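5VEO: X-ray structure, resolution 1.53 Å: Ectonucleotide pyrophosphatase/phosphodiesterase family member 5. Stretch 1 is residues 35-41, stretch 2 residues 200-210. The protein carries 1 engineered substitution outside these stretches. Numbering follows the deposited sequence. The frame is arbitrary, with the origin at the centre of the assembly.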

# COMPACT_ATOMS: atom_id res chain seq x y z
N PRO A 35 -4.82 22.96 3.28
CA PRO A 35 -4.79 23.54 4.63
C PRO A 35 -4.92 22.52 5.74
O PRO A 35 -4.31 22.71 6.80
CB PRO A 35 -5.98 24.51 4.62
CG PRO A 35 -6.85 24.05 3.48
CD PRO A 35 -5.89 23.53 2.45
N HIS A 36 -5.65 21.42 5.53
CA HIS A 36 -5.81 20.47 6.63
C HIS A 36 -4.57 19.59 6.78
O HIS A 36 -4.15 19.32 7.91
CB HIS A 36 -7.08 19.66 6.43
CG HIS A 36 -8.30 20.52 6.50
ND1 HIS A 36 -9.02 20.88 5.39
CD2 HIS A 36 -8.86 21.17 7.54
CE1 HIS A 36 -10.02 21.67 5.75
NE2 HIS A 36 -9.94 21.86 7.06
N PHE A 37 -3.95 19.18 5.67
CA PHE A 37 -2.64 18.55 5.78
C PHE A 37 -1.65 19.48 6.46
O PHE A 37 -0.88 19.06 7.32
CB PHE A 37 -2.11 18.11 4.42
CG PHE A 37 -2.75 16.84 3.88
CD1 PHE A 37 -2.22 15.61 4.17
CD2 PHE A 37 -3.88 16.90 3.08
CE1 PHE A 37 -2.80 14.43 3.68
CE2 PHE A 37 -4.46 15.73 2.58
CZ PHE A 37 -3.92 14.49 2.90
N HIS A 38 -1.66 20.77 6.08
CA HIS A 38 -0.70 21.71 6.65
C HIS A 38 -0.98 21.97 8.13
O HIS A 38 -0.04 22.21 8.90
CB HIS A 38 -0.70 22.99 5.82
CG HIS A 38 0.17 22.90 4.61
ND1 HIS A 38 -0.23 22.27 3.46
CD2 HIS A 38 1.44 23.32 4.38
CE1 HIS A 38 0.74 22.32 2.56
NE2 HIS A 38 1.77 22.95 3.10
N TYR A 39 -2.25 21.87 8.55
CA TYR A 39 -2.57 22.00 9.97
C TYR A 39 -1.95 20.86 10.78
O TYR A 39 -1.39 21.09 11.85
CB TYR A 39 -4.09 22.02 10.13
CG TYR A 39 -4.56 22.05 11.56
CD1 TYR A 39 -4.52 23.22 12.30
CD2 TYR A 39 -5.06 20.91 12.16
CE1 TYR A 39 -4.98 23.25 13.62
CE2 TYR A 39 -5.52 20.93 13.47
CZ TYR A 39 -5.47 22.10 14.20
OH TYR A 39 -5.92 22.08 15.51
N ILE A 40 -2.02 19.63 10.26
CA ILE A 40 -1.35 18.52 10.94
C ILE A 40 0.16 18.73 10.96
O ILE A 40 0.83 18.48 11.98
CB ILE A 40 -1.72 17.18 10.27
CG1 ILE A 40 -3.18 16.85 10.60
CG2 ILE A 40 -0.79 16.07 10.74
CD1 ILE A 40 -3.72 15.62 9.95
N MET A 41 0.74 19.16 9.83
CA MET A 41 2.17 19.41 9.78
C MET A 41 2.60 20.41 10.85
O MET A 41 3.54 20.16 11.61
CB MET A 41 2.56 19.92 8.39
CG MET A 41 2.47 18.84 7.33
SD MET A 41 2.29 19.50 5.66
CE MET A 41 3.70 20.57 5.57
N LYS A 200 -11.67 16.05 3.19
CA LYS A 200 -12.05 14.87 3.97
C LYS A 200 -11.17 14.72 5.20
O LYS A 200 -11.65 14.36 6.27
CB LYS A 200 -11.97 13.63 3.09
CG LYS A 200 -13.14 13.55 2.14
CD LYS A 200 -13.04 12.37 1.24
CE LYS A 200 -14.39 12.07 0.60
NZ LYS A 200 -14.96 13.22 -0.15
N LEU A 201 -9.87 15.01 5.07
CA LEU A 201 -9.02 15.01 6.25
C LEU A 201 -9.52 16.03 7.26
O LEU A 201 -9.56 15.76 8.47
CB LEU A 201 -7.57 15.29 5.84
CG LEU A 201 -6.55 15.35 6.97
CD1 LEU A 201 -6.53 14.06 7.81
CD2 LEU A 201 -5.18 15.71 6.42
N GLY A 202 -9.94 17.20 6.78
CA GLY A 202 -10.52 18.20 7.67
C GLY A 202 -11.77 17.71 8.38
O GLY A 202 -11.97 17.98 9.57
N TYR A 203 -12.62 16.97 7.67
CA TYR A 203 -13.79 16.35 8.28
C TYR A 203 -13.39 15.39 9.40
O TYR A 203 -13.98 15.40 10.49
CB TYR A 203 -14.58 15.62 7.20
CG TYR A 203 -15.83 14.96 7.71
CD1 TYR A 203 -17.02 15.67 7.78
CD2 TYR A 203 -15.82 13.64 8.13
CE1 TYR A 203 -18.17 15.07 8.24
CE2 TYR A 203 -16.99 13.03 8.61
CZ TYR A 203 -18.15 13.76 8.66
OH TYR A 203 -19.30 13.18 9.13
N LEU A 204 -12.39 14.55 9.15
CA LEU A 204 -11.91 13.63 10.17
C LEU A 204 -11.39 14.39 11.39
O LEU A 204 -11.70 14.04 12.54
CB LEU A 204 -10.81 12.73 9.58
CG LEU A 204 -10.10 11.82 10.58
CD1 LEU A 204 -11.08 10.86 11.28
CD2 LEU A 204 -8.99 11.04 9.88
N ILE A 205 -10.60 15.43 11.16
CA ILE A 205 -10.09 16.23 12.27
C ILE A 205 -11.24 16.79 13.08
O ILE A 205 -11.24 16.72 14.31
CB ILE A 205 -9.18 17.35 11.74
CG1 ILE A 205 -7.94 16.75 11.10
CG2 ILE A 205 -8.82 18.31 12.87
CD1 ILE A 205 -7.14 17.78 10.33
N LYS A 206 -12.22 17.38 12.40
CA LYS A 206 -13.38 17.97 13.09
C LYS A 206 -14.10 16.92 13.93
O LYS A 206 -14.50 17.19 15.07
CB LYS A 206 -14.32 18.58 12.04
CG LYS A 206 -15.54 19.30 12.58
CD LYS A 206 -16.43 19.84 11.42
CE LYS A 206 -17.33 18.74 10.81
NZ LYS A 206 -18.33 19.20 9.77
N MET A 207 -14.27 15.71 13.39
CA MET A 207 -14.98 14.68 14.13
C MET A 207 -14.17 14.14 15.30
O MET A 207 -14.74 13.81 16.35
CB MET A 207 -15.38 13.54 13.19
CG MET A 207 -16.39 13.97 12.18
SD MET A 207 -17.93 14.41 13.02
CE MET A 207 -18.63 15.59 11.90
N LEU A 208 -12.85 14.06 15.15
CA LEU A 208 -12.00 13.68 16.28
C LEU A 208 -12.10 14.72 17.39
O LEU A 208 -12.15 14.38 18.57
CB LEU A 208 -10.55 13.53 15.84
CG LEU A 208 -10.25 12.30 14.97
CD1 LEU A 208 -8.88 12.43 14.31
CD2 LEU A 208 -10.32 10.98 15.74
N LYS A 209 -12.15 16.00 17.02
CA LYS A 209 -12.26 17.04 18.04
C LYS A 209 -13.62 16.98 18.72
O LYS A 209 -13.71 17.09 19.95
CB LYS A 209 -12.03 18.41 17.42
CG LYS A 209 -10.57 18.66 17.07
CD LYS A 209 -10.39 20.03 16.47
CE LYS A 209 -8.93 20.37 16.23
NZ LYS A 209 -8.82 21.66 15.52
N ARG A 210 -14.69 16.82 17.95
CA ARG A 210 -16.04 16.76 18.51
C ARG A 210 -16.18 15.60 19.49
O ARG A 210 -16.91 15.72 20.49
CB ARG A 210 -17.06 16.68 17.37
CG ARG A 210 -18.52 16.45 17.79
CD ARG A 210 -19.45 16.42 16.57
NE ARG A 210 -19.95 15.07 16.30
CZ ARG A 210 -20.89 14.77 15.41
NH1 ARG A 210 -21.47 15.72 14.69
NH2 ARG A 210 -21.28 13.51 15.25

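Two helices that pack against each other commonly bury a small apolar centre and leave their polar groups to meet at the margin, and the contact between residues 35-41 and 200-210 is a compact example. The helices, far apart in sequence, run with their N-to-C directions 51° apart and their axes 8.9 Å apart at closest approach, and together they bury 373 Å² of surface.

At the centre lies Leu 201, which gives up more area to the other helix than any other residue here. With chi1 t and chi2 p, it places one methyl, CD2, among three residues of the first helix. Leu 201 CD2 is 3.7 Å from Phe 37 CG and sits almost squarely over the ring, 3.5 Å from the centroid and 6° off the normal, so that its C-H groups meet the pi face in a CH-pi contact. The CA-to-CB bond of Phe 37 points away from the second helix, yet the ring still reaches the contact, its end coming nearer than its root. The same methyl lies 3.8 Å from Ile 40 CD1 and 3.9 Å from the backbone carbon His 36 C, close enough to pack against the main chain as well as the side chains.

One turn further along the second helix, Ile 205 extends this apolar patch. Its CD1 stands 4.1 Å from Ile 40 CD1, methyl to methyl, and 4.1 Å from His 36 O; Tyr 39 CD2 is 4.2 Å from Ile 205 CD1, a looser contact that carries the packing toward the margin.

The closest approach of the two backbones is at Gly 202, whose CA is 5.3 Å from His 36 CA. The imidazole of His 36, with chi1 m, lies across the glycine: Gly 202 CA is 3.4 Å from His 36 CD2 and 3.5 Å from the ring centroid, 17° off the normal, a second CH-pi contact over a ring face. The lack of a side chain makes this possible, since an ideal CB on Gly 202 would fall 2.6 Å from His 36 NE2, a clash.

At the polar edge, Tyr 39 and Lys 209 close the contact. Tyr 39, with chi1 t, carries its hydroxyl to the extended lysine, whose chi2 to chi4 are all t, and Lys 209 NZ donates a hydrogen bond of 2.9 Å to Tyr 39 OH. Tyr 39 thus serves both zones, its ring touching Ile 205 while its hydroxyl accepts from an exposed residue.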